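PDB 3L7I: teichoic acid biosynthesis protein F from Staphylococcus epidermidis, which probably belongs to the GT-B clan of glycosyltransferase-like enzymes, its modelled part made of two domains, each built round a parallel sheet. Local coordinates for residues V326-L331 / E337-D342; Q413-A418 / L429-K434; Q437-T442 / N473-R478. One frame throughout, in Å; residues are numbered along the deposited sequence.

From the N terminus, contact 1 comes first, joining the helices 316-331 and 336-344 across the four-residue turn between them. Contact 2 follows: helix 409-417 leads into strand 418-423, and the chain after that strand comes back beside the helix. Contact 3 spans a longer excursion, from strand 438-441 to the C-terminal end of helix 465-476. The three are in series; none nests in or crosses another. Among the links between them, Tyr341 OH lies 2.7 Å from Asn432 N, joining contact 1 to contact 2, and Gln437 NE2 of contact 3 reaches Tyr415 O and Ala418 O of contact 2. Together they run from the N-terminal helices to the seven-stranded parallel sheet.

Contact 1: V326-L331 / E337-D342; sequences VKNIVL and ERSLYD. With SO4 (sulfate ion), chain F.
The carboxamide of Asn328 meets the hydroxyl of Ser339 within its own plane: OG lies almost exactly in it, and ND2 donates to OG over 3.1 Å along a nearly straight N-H (172°). Of the other flat groups, the Tyr341 ring makes no contact with 326-331; Arg338 O lies in plane at its edge, and the ring of Tyr412 meets it with the planes at about 40°. A single side-chain bond thus carries the contact between 326-331 and 337-342. The contact is sparse, burying 89 Å² in all. Asn328 CA and Ser339 CA are 7.5 Å apart, a gap that the short serine and the longer asparagine amide span between them. Ser339 OG sits between its backbone N and carbonyl carbon (chi1 45°), which turns it back along its own helix, where Lys336 O, one turn earlier, is a further partner. His325 ND1 of helix 316-331 is its strongest. A hydroxyl suits this place because it can donate and accept at once, so that one buried oxygen serves both helices.

On another side of helix 316-331 Lys327 reaches for a sulfate ion that probably came from the crystallisation liquor. The chain bends at its third torsion, and NZ meets sulfate O4 at 3.1 Å, with a weaker bond to O3. Arg333 of the same chain and Arg320 of the second subunit also bind the anion.

The pair forms a helical hairpin, about 33 Å from the centre of the chain, measured between centres. Val326 and Val330 pack against the second and third subunits, while Glu337 and Tyr341 of helix 336-344 lean on helix 409-417.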
loop_
_atom_site.group_PDB
_atom_site.type_symbol
_atom_site.label_atom_id
_atom_site.label_comp_id
_atom_site.label_asym_id
_atom_site.label_seq_id
_atom_site.Cartn_x
_atom_site.Cartn_y
_atom_site.Cartn_z
ATOM N N VAL A 326 2.553 -8.363 5.097
ATOM C CA VAL A 326 3.349 -7.736 4.061
ATOM C C VAL A 326 4.440 -6.972 4.751
ATOM O O VAL A 326 5.615 -7.119 4.410
ATOM C CB VAL A 326 2.547 -6.730 3.219
ATOM C CG1 VAL A 326 3.486 -5.922 2.273
ATOM C CG2 VAL A 326 1.437 -7.424 2.436
ATOM N N LYS A 327 4.037 -6.155 5.724
ATOM C CA LYS A 327 4.980 -5.413 6.551
ATOM C C LYS A 327 6.109 -6.328 7.039
ATOM O O LYS A 327 7.270 -6.085 6.722
ATOM C CB LYS A 327 4.268 -4.708 7.727
ATOM C CG LYS A 327 5.130 -3.679 8.475
ATOM C CD LYS A 327 4.336 -2.841 9.454
ATOM C CE LYS A 327 3.532 -3.708 10.454
ATOM N NZ LYS A 327 2.814 -2.923 11.560
ATOM N N ASN A 328 5.779 -7.386 7.773
ATOM C CA ASN A 328 6.810 -8.284 8.283
ATOM C C ASN A 328 7.675 -8.956 7.211
ATOM O O ASN A 328 8.888 -9.145 7.400
ATOM C CB ASN A 328 6.194 -9.356 9.163
ATOM C CG ASN A 328 5.694 -8.805 10.474
ATOM O OD1 ASN A 328 6.142 -7.733 10.936
ATOM N ND2 ASN A 328 4.747 -9.526 11.088
ATOM N N ILE A 329 7.068 -9.339 6.095
ATOM C CA ILE A 329 7.870 -9.908 5.032
ATOM C C ILE A 329 8.871 -8.895 4.449
ATOM O O ILE A 329 10.056 -9.184 4.333
ATOM C CB ILE A 329 7.042 -10.525 3.883
ATOM C CG1 ILE A 329 7.029 -12.044 3.994
ATOM C CG2 ILE A 329 7.741 -10.265 2.572
ATOM C CD1 ILE A 329 6.048 -12.562 4.912
ATOM N N VAL A 330 8.407 -7.724 4.047
ATOM C CA VAL A 330 9.328 -6.787 3.404
ATOM C C VAL A 330 10.328 -6.198 4.385
ATOM O O VAL A 330 11.456 -5.913 4.015
ATOM C CB VAL A 330 8.580 -5.651 2.744
ATOM C CG1 VAL A 330 9.550 -4.583 2.265
ATOM C CG2 VAL A 330 7.719 -6.200 1.638
ATOM N N LEU A 331 9.897 -5.992 5.629
ATOM C CA LEU A 331 10.770 -5.412 6.648
ATOM C C LEU A 331 11.713 -6.432 7.276
ATOM O O LEU A 331 12.660 -6.048 7.996
ATOM C CB LEU A 331 9.982 -4.648 7.710
ATOM C CG LEU A 331 9.497 -3.347 7.091
ATOM C CD1 LEU A 331 9.072 -2.344 8.108
ATOM C CD2 LEU A 331 10.592 -2.782 6.208
ATOM N N GLU A 337 6.966 -15.212 10.904
ATOM C CA GLU A 337 6.424 -16.561 11.057
ATOM C C GLU A 337 5.030 -16.515 11.669
ATOM O O GLU A 337 4.156 -17.325 11.363
ATOM C CB GLU A 337 7.376 -17.457 11.850
ATOM C CG GLU A 337 8.636 -17.815 11.078
ATOM C CD GLU A 337 8.342 -18.501 9.725
ATOM O OE1 GLU A 337 7.186 -18.951 9.495
ATOM O OE2 GLU A 337 9.269 -18.595 8.880
ATOM N N ARG A 338 4.825 -15.519 12.510
ATOM C CA ARG A 338 3.589 -15.370 13.256
ATOM C C ARG A 338 2.452 -14.773 12.422
ATOM O O ARG A 338 1.307 -15.210 12.532
ATOM C CB ARG A 338 3.864 -14.486 14.465
ATOM C CG ARG A 338 2.733 -14.366 15.428
ATOM C CD ARG A 338 3.297 -14.410 16.819
ATOM N NE ARG A 338 3.689 -13.098 17.313
ATOM C CZ ARG A 338 4.597 -12.895 18.262
ATOM N NH1 ARG A 338 5.247 -13.922 18.802
ATOM N NH2 ARG A 338 4.858 -11.654 18.654
ATOM N N SER A 339 2.761 -13.760 11.608
ATOM C CA SER A 339 1.731 -13.147 10.769
ATOM C C SER A 339 1.269 -14.132 9.692
ATOM O O SER A 339 0.093 -14.161 9.314
ATOM C CB SER A 339 2.223 -11.853 10.149
ATOM O OG SER A 339 3.520 -12.033 9.647
ATOM N N LEU A 340 2.196 -14.946 9.207
ATOM C CA LEU A 340 1.812 -15.983 8.271
ATOM C C LEU A 340 0.827 -16.948 8.932
ATOM O O LEU A 340 -0.208 -17.291 8.359
ATOM C CB LEU A 340 3.030 -16.726 7.759
ATOM C CG LEU A 340 2.661 -17.974 6.964
ATOM C CD1 LEU A 340 1.644 -17.652 5.855
ATOM C CD2 LEU A 340 3.932 -18.647 6.406
ATOM N N TYR A 341 1.151 -17.366 10.151
ATOM C CA TYR A 341 0.324 -18.307 10.895
ATOM C C TYR A 341 -1.050 -17.725 11.174
ATOM O O TYR A 341 -2.049 -18.417 11.029
ATOM C CB TYR A 341 1.026 -18.693 12.197
ATOM C CG TYR A 341 0.098 -19.048 13.321
ATOM C CD1 TYR A 341 -0.350 -20.349 13.493
ATOM C CD2 TYR A 341 -0.317 -18.087 14.222
ATOM C CE1 TYR A 341 -1.205 -20.681 14.520
ATOM C CE2 TYR A 341 -1.176 -18.405 15.258
ATOM C CZ TYR A 341 -1.615 -19.709 15.402
ATOM O OH TYR A 341 -2.463 -20.040 16.431
ATOM N N ASP A 342 -1.086 -16.451 11.567
ATOM C CA ASP A 342 -2.325 -15.740 11.858
ATOM C C ASP A 342 -3.187 -15.697 10.590
ATOM O O ASP A 342 -4.410 -15.590 10.649
ATOM C CB ASP A 342 -1.991 -14.330 12.365
ATOM C CG ASP A 342 -3.174 -13.636 13.060
ATOM O OD1 ASP A 342 -4.059 -14.330 13.614
ATOM O OD2 ASP A 342 -3.226 -12.380 13.067
HETATM S S SO4 F . 5.479 -0.585 12.836
HETATM O O1 SO4 F . 6.837 -0.189 12.489
HETATM O O2 SO4 F . 5.081 0.078 14.075
HETATM O O3 SO4 F . 4.577 -0.150 11.766
HETATM O O4 SO4 F . 5.458 -2.044 13.003
#

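Contact 2: Q413-A418 / L429-K434; sequences QAYSEA and LYLNKK
Tyr415 and Leu431 bring the C-terminal part of helix 409-417 beside an irregular piece of chain, with CA atoms 7.3 Å apart here and 7.4 Å apart between Ser416 and Asn432. Leu431 CD1 sits over the centre of one face of the Tyr415 ring, 3.7 Å from the centroid, in a CH-pi contact. The other methyl, CD2, lies near Tyr415 CB, so the forked leucine covers both ring and stem.

Lys434 supplies the polar half. Its long chain is bent at chi4 (83°), which turns NZ onto a lone pair of Ser416 O, 3.0 Å away in the carbonyl plane. This carbonyl stands close to the end of the helix, and a lysine can reach it from a chain that runs alongside. NZ also forms a salt bridge with Asp345, which accepts from Ser416 OG as well, and it donates to a water 2.8 Å from NZ. That water is also within hydrogen-bonding distance of Tyr415 O and Asn432 O.

Residues 429-434 lie in the loop between strand 418-423 and strand 438-441. Tyr415 packs on Val356 and Glu358 of strand 354-358, while Leu431 also touches Tyr341 of helix 336-344 and Trp421 of strand 418-423.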
loop_
_atom_site.group_PDB
_atom_site.type_symbol
_atom_site.label_atom_id
_atom_site.label_comp_id
_atom_site.label_asym_id
_atom_site.label_seq_id
_atom_site.Cartn_x
_atom_site.Cartn_y
_atom_site.Cartn_z
ATOM N N GLN A 413 2.630 -24.259 13.301
ATOM C CA GLN A 413 1.946 -25.427 12.770
ATOM C C GLN A 413 1.371 -26.256 13.901
ATOM O O GLN A 413 0.162 -26.486 13.970
ATOM C CB GLN A 413 2.930 -26.294 12.003
ATOM C CG GLN A 413 2.699 -26.427 10.518
ATOM C CD GLN A 413 3.838 -27.206 9.863
ATOM O OE1 GLN A 413 3.648 -28.345 9.396
ATOM N NE2 GLN A 413 5.046 -26.610 9.862
ATOM N N ALA A 414 2.263 -26.711 14.780
ATOM C CA ALA A 414 1.900 -27.612 15.857
ATOM C C ALA A 414 0.681 -27.064 16.564
ATOM O O ALA A 414 -0.304 -27.773 16.759
ATOM C CB ALA A 414 3.067 -27.803 16.831
ATOM N N TYR A 415 0.730 -25.789 16.921
ATOM C CA TYR A 415 -0.395 -25.178 17.624
ATOM C C TYR A 415 -1.678 -25.014 16.783
ATOM O O TYR A 415 -2.794 -25.115 17.303
ATOM C CB TYR A 415 0.028 -23.862 18.275
ATOM C CG TYR A 415 0.696 -24.125 19.579
ATOM C CD1 TYR A 415 -0.058 -24.396 20.708
ATOM C CD2 TYR A 415 2.073 -24.161 19.673
ATOM C CE1 TYR A 415 0.533 -24.665 21.882
ATOM C CE2 TYR A 415 2.676 -24.433 20.838
ATOM C CZ TYR A 415 1.904 -24.686 21.945
ATOM O OH TYR A 415 2.511 -24.963 23.142
ATOM N N SER A 416 -1.518 -24.759 15.488
ATOM C CA SER A 416 -2.644 -24.770 14.588
ATOM C C SER A 416 -3.200 -26.186 14.420
ATOM O O SER A 416 -4.418 -26.387 14.367
ATOM C CB SER A 416 -2.217 -24.237 13.232
ATOM O OG SER A 416 -3.317 -24.245 12.329
ATOM N N GLU A 417 -2.308 -27.167 14.333
ATOM C CA GLU A 417 -2.727 -28.520 13.989
ATOM C C GLU A 417 -3.288 -29.303 15.157
ATOM O O GLU A 417 -4.008 -30.267 14.957
ATOM C CB GLU A 417 -1.582 -29.311 13.352
ATOM C CG GLU A 417 -1.286 -28.929 11.904
ATOM C CD GLU A 417 -0.208 -29.805 11.273
ATOM O OE1 GLU A 417 -0.113 -30.999 11.648
ATOM O OE2 GLU A 417 0.540 -29.294 10.405
ATOM N N ALA A 418 -2.975 -28.893 16.380
ATOM C CA ALA A 418 -3.311 -29.729 17.537
ATOM C C ALA A 418 -4.786 -29.702 17.939
ATOM O O ALA A 418 -5.445 -28.664 17.907
ATOM C CB ALA A 418 -2.428 -29.386 18.718
ATOM N N LEU A 429 -1.116 -14.982 23.877
ATOM C CA LEU A 429 -2.378 -14.619 23.243
ATOM C C LEU A 429 -2.333 -14.577 21.696
ATOM O O LEU A 429 -3.369 -14.712 21.046
ATOM C CB LEU A 429 -2.888 -13.308 23.810
ATOM C CG LEU A 429 -3.355 -13.444 25.247
ATOM C CD1 LEU A 429 -3.796 -12.097 25.772
ATOM C CD2 LEU A 429 -4.487 -14.456 25.349
ATOM N N TYR A 430 -1.159 -14.402 21.095
ATOM C CA TYR A 430 -1.105 -14.452 19.640
ATOM C C TYR A 430 -1.362 -15.872 19.108
ATOM O O TYR A 430 -1.600 -16.045 17.924
ATOM C CB TYR A 430 0.196 -13.856 19.069
ATOM C CG TYR A 430 1.455 -14.384 19.718
ATOM C CD1 TYR A 430 1.987 -15.616 19.344
ATOM C CD2 TYR A 430 2.108 -13.652 20.713
ATOM C CE1 TYR A 430 3.139 -16.097 19.936
ATOM C CE2 TYR A 430 3.256 -14.123 21.312
ATOM C CZ TYR A 430 3.769 -15.352 20.929
ATOM O OH TYR A 430 4.912 -15.843 21.538
ATOM N N LEU A 431 -1.316 -16.887 19.965
ATOM C CA LEU A 431 -1.758 -18.221 19.546
ATOM C C LEU A 431 -3.285 -18.279 19.522
ATOM O O LEU A 431 -3.947 -17.655 20.355
ATOM C CB LEU A 431 -1.164 -19.308 20.437
ATOM C CG LEU A 431 0.289 -19.594 20.071
ATOM C CD1 LEU A 431 0.920 -20.701 20.901
ATOM C CD2 LEU A 431 0.341 -19.944 18.602
ATOM N N ASN A 432 -3.847 -19.003 18.562
ATOM C CA ASN A 432 -5.299 -18.997 18.357
ATOM C C ASN A 432 -6.003 -20.242 18.850
ATOM O O ASN A 432 -5.971 -21.276 18.178
ATOM C CB ASN A 432 -5.621 -18.848 16.870
ATOM C CG ASN A 432 -5.298 -17.475 16.342
ATOM O OD1 ASN A 432 -5.569 -16.451 17.004
ATOM N ND2 ASN A 432 -4.711 -17.432 15.144
ATOM N N LYS A 433 -6.669 -20.158 19.993
ATOM C CA LYS A 433 -7.366 -21.336 20.504
ATOM C C LYS A 433 -8.770 -21.436 19.930
ATOM O O LYS A 433 -9.690 -20.742 20.381
ATOM C CB LYS A 433 -7.415 -21.371 22.026
ATOM C CG LYS A 433 -7.394 -22.792 22.523
ATOM C CD LYS A 433 -8.579 -23.077 23.421
ATOM C CE LYS A 433 -9.923 -22.869 22.734
ATOM N NZ LYS A 433 -10.904 -23.889 23.174
ATOM N N LYS A 434 -8.937 -22.289 18.926
ATOM C CA LYS A 434 -10.205 -22.350 18.218
ATOM C C LYS A 434 -11.213 -23.293 18.907
ATOM O O LYS A 434 -10.820 -24.124 19.753
ATOM C CB LYS A 434 -9.971 -22.790 16.784
ATOM C CG LYS A 434 -8.628 -22.429 16.244
ATOM C CD LYS A 434 -8.442 -23.177 14.942
ATOM C CE LYS A 434 -7.038 -23.030 14.402
ATOM N NZ LYS A 434 -6.040 -23.965 14.990
HETATM O O HOH W 1 -4.190 -22.403 16.468
#

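Contact 3: Q437-T442 / N473-R478; sequences QTYIQT and NRETSR
One hydrogen bond joins the segments: Tyr439 OH donates to Glu475 OE2 over 2.7 Å, meeting the oxygen nearly along its C-O axis. Ring and carboxylate planes are 56° apart, and the two side chains cross at about a right angle. Glu475 starts from a CB that does not face the strand, but a bend at chi2 (64°) swings its carboxylate over to the tyrosine. The same OE2 receives Trp479 NE1 and Thr427 N.

The ionic part lies within 473-478. Arg478 folds back on Glu475 three residues earlier, and NH1 reaches OE1 at 2.6 Å on the syn side; a weak bond from NE adds to this salt bridge. Pro428 O takes a second bond from NH1.

Van der Waals contact fills in the rest. Tyr439 CB lies 3.5 Å from Arg478 O, and the tyrosine side chain reaches from strand 438-441 to the end of helix 465-476. These belong to a beta-alpha-beta crossover that ends in strand 481-484, and tyrosine suits the place by pairing a broad apolar body with a hydroxyl at its far end.

With both its oxygens engaged by donors, one of them a guanidinium, the buried Glu475 probably remains a carboxylate and has little freedom to rotate; it is tied to the strand through Tyr439, to Arg478 at the helix end and to Thr427 in the loop, while Arg478 also holds Pro428.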
loop_
_atom_site.group_PDB
_atom_site.type_symbol
_atom_site.label_atom_id
_atom_site.label_comp_id
_atom_site.label_asym_id
_atom_site.label_seq_id
_atom_site.Cartn_x
_atom_site.Cartn_y
_atom_site.Cartn_z
ATOM N N GLN A 437 -10.416 -26.858 19.146
ATOM C CA GLN A 437 -9.318 -27.367 19.983
ATOM C C GLN A 437 -9.623 -27.341 21.494
ATOM O O GLN A 437 -10.401 -26.504 21.978
ATOM C CB GLN A 437 -8.036 -26.568 19.685
ATOM C CG GLN A 437 -7.702 -26.454 18.191
ATOM C CD GLN A 437 -6.576 -25.461 17.876
ATOM O OE1 GLN A 437 -6.781 -24.250 17.877
ATOM N NE2 GLN A 437 -5.395 -25.982 17.562
ATOM N N THR A 438 -9.009 -28.256 22.236
ATOM C CA THR A 438 -9.205 -28.300 23.679
ATOM C C THR A 438 -7.931 -27.883 24.418
ATOM O O THR A 438 -6.881 -28.523 24.253
ATOM C CB THR A 438 -9.610 -29.695 24.150
ATOM O OG1 THR A 438 -10.788 -30.107 23.459
ATOM C CG2 THR A 438 -9.923 -29.669 25.619
ATOM N N TYR A 439 -8.019 -26.819 25.226
ATOM C CA TYR A 439 -6.866 -26.303 25.960
ATOM C C TYR A 439 -6.947 -26.749 27.430
ATOM O O TYR A 439 -7.801 -26.266 28.200
ATOM C CB TYR A 439 -6.815 -24.779 25.837
ATOM C CG TYR A 439 -5.621 -24.073 26.475
ATOM C CD1 TYR A 439 -4.743 -24.737 27.333
ATOM C CD2 TYR A 439 -5.414 -22.704 26.260
ATOM C CE1 TYR A 439 -3.681 -24.068 27.922
ATOM C CE2 TYR A 439 -4.346 -22.025 26.850
ATOM C CZ TYR A 439 -3.483 -22.711 27.673
ATOM O OH TYR A 439 -2.425 -22.026 28.238
ATOM N N ILE A 440 -6.071 -27.678 27.815
ATOM C CA ILE A 440 -6.042 -28.172 29.190
ATOM C C ILE A 440 -4.984 -27.445 30.015
ATOM O O ILE A 440 -3.803 -27.492 29.690
ATOM C CB ILE A 440 -5.801 -29.701 29.239
ATOM C CG1 ILE A 440 -6.952 -30.438 28.562
ATOM C CG2 ILE A 440 -5.712 -30.185 30.658
ATOM C CD1 ILE A 440 -6.828 -31.929 28.664
ATOM N N GLN A 441 -5.425 -26.761 31.067
ATOM C CA GLN A 441 -4.545 -25.984 31.939
ATOM C C GLN A 441 -4.341 -26.702 33.258
ATOM O O GLN A 441 -5.307 -27.021 33.968
ATOM C CB GLN A 441 -5.148 -24.608 32.225
ATOM C CG GLN A 441 -4.291 -23.728 33.116
ATOM C CD GLN A 441 -2.865 -23.532 32.585
ATOM O OE1 GLN A 441 -1.909 -23.954 33.219
ATOM N NE2 GLN A 441 -2.726 -22.894 31.427
ATOM N N THR A 442 -3.089 -26.963 33.604
ATOM C CA THR A 442 -2.838 -27.754 34.788
ATOM C C THR A 442 -2.537 -26.812 35.906
ATOM O O THR A 442 -2.661 -27.163 37.078
ATOM C CB THR A 442 -1.643 -28.636 34.570
ATOM O OG1 THR A 442 -0.479 -27.812 34.449
ATOM C CG2 THR A 442 -1.810 -29.409 33.281
ATOM N N ASN A 473 -7.332 -12.189 31.959
ATOM C CA ASN A 473 -8.694 -12.645 31.840
ATOM C C ASN A 473 -8.888 -13.264 30.476
ATOM O O ASN A 473 -9.603 -14.252 30.343
ATOM C CB ASN A 473 -9.670 -11.479 32.069
ATOM C CG ASN A 473 -11.120 -11.924 32.053
ATOM O OD1 ASN A 473 -11.411 -13.121 31.950
ATOM N ND2 ASN A 473 -12.035 -10.965 32.145
ATOM N N ARG A 474 -8.243 -12.678 29.469
ATOM C CA ARG A 474 -8.287 -13.183 28.105
ATOM C C ARG A 474 -7.751 -14.618 28.024
ATOM O O ARG A 474 -8.327 -15.469 27.333
ATOM C CB ARG A 474 -7.469 -12.285 27.174
ATOM C CG ARG A 474 -8.227 -11.147 26.528
ATOM C CD ARG A 474 -7.303 -10.197 25.725
ATOM N NE ARG A 474 -7.798 -8.811 25.761
ATOM C CZ ARG A 474 -7.757 -7.950 24.738
ATOM N NH1 ARG A 474 -7.244 -8.329 23.566
ATOM N NH2 ARG A 474 -8.243 -6.711 24.871
ATOM N N GLU A 475 -6.642 -14.879 28.719
ATOM C CA GLU A 475 -5.991 -16.181 28.683
ATOM C C GLU A 475 -6.829 -17.235 29.381
ATOM O O GLU A 475 -7.016 -18.326 28.840
ATOM C CB GLU A 475 -4.596 -16.111 29.304
ATOM C CG GLU A 475 -3.980 -17.455 29.763
ATOM C CD GLU A 475 -3.725 -18.449 28.625
ATOM O OE1 GLU A 475 -4.121 -18.131 27.476
ATOM O OE2 GLU A 475 -3.152 -19.540 28.878
ATOM N N THR A 476 -7.347 -16.928 30.567
ATOM C CA THR A 476 -8.076 -17.970 31.277
ATOM C C THR A 476 -9.390 -18.279 30.561
ATOM O O THR A 476 -9.895 -19.407 30.629
ATOM C CB THR A 476 -8.346 -17.636 32.744
ATOM O OG1 THR A 476 -9.409 -16.678 32.831
ATOM C CG2 THR A 476 -7.101 -17.103 33.397
ATOM N N SER A 477 -9.938 -17.292 29.861
ATOM C CA SER A 477 -11.185 -17.537 29.161
ATOM C C SER A 477 -11.027 -18.639 28.113
ATOM O O SER A 477 -12.012 -19.192 27.643
ATOM C CB SER A 477 -11.717 -16.259 28.502
ATOM O OG SER A 477 -11.191 -16.080 27.182
ATOM N N ARG A 478 -9.794 -18.940 27.735
ATOM C CA ARG A 478 -9.535 -19.926 26.697
ATOM C C ARG A 478 -9.284 -21.331 27.280
ATOM O O ARG A 478 -9.247 -22.317 26.542
ATOM C CB ARG A 478 -8.321 -19.511 25.847
ATOM C CG ARG A 478 -8.315 -18.076 25.360
ATOM C CD ARG A 478 -7.168 -17.820 24.405
ATOM N NE ARG A 478 -5.857 -18.048 25.015
ATOM C CZ ARG A 478 -4.723 -18.120 24.319
ATOM N NH1 ARG A 478 -3.566 -18.338 24.931
ATOM N NH2 ARG A 478 -4.755 -17.986 22.996
#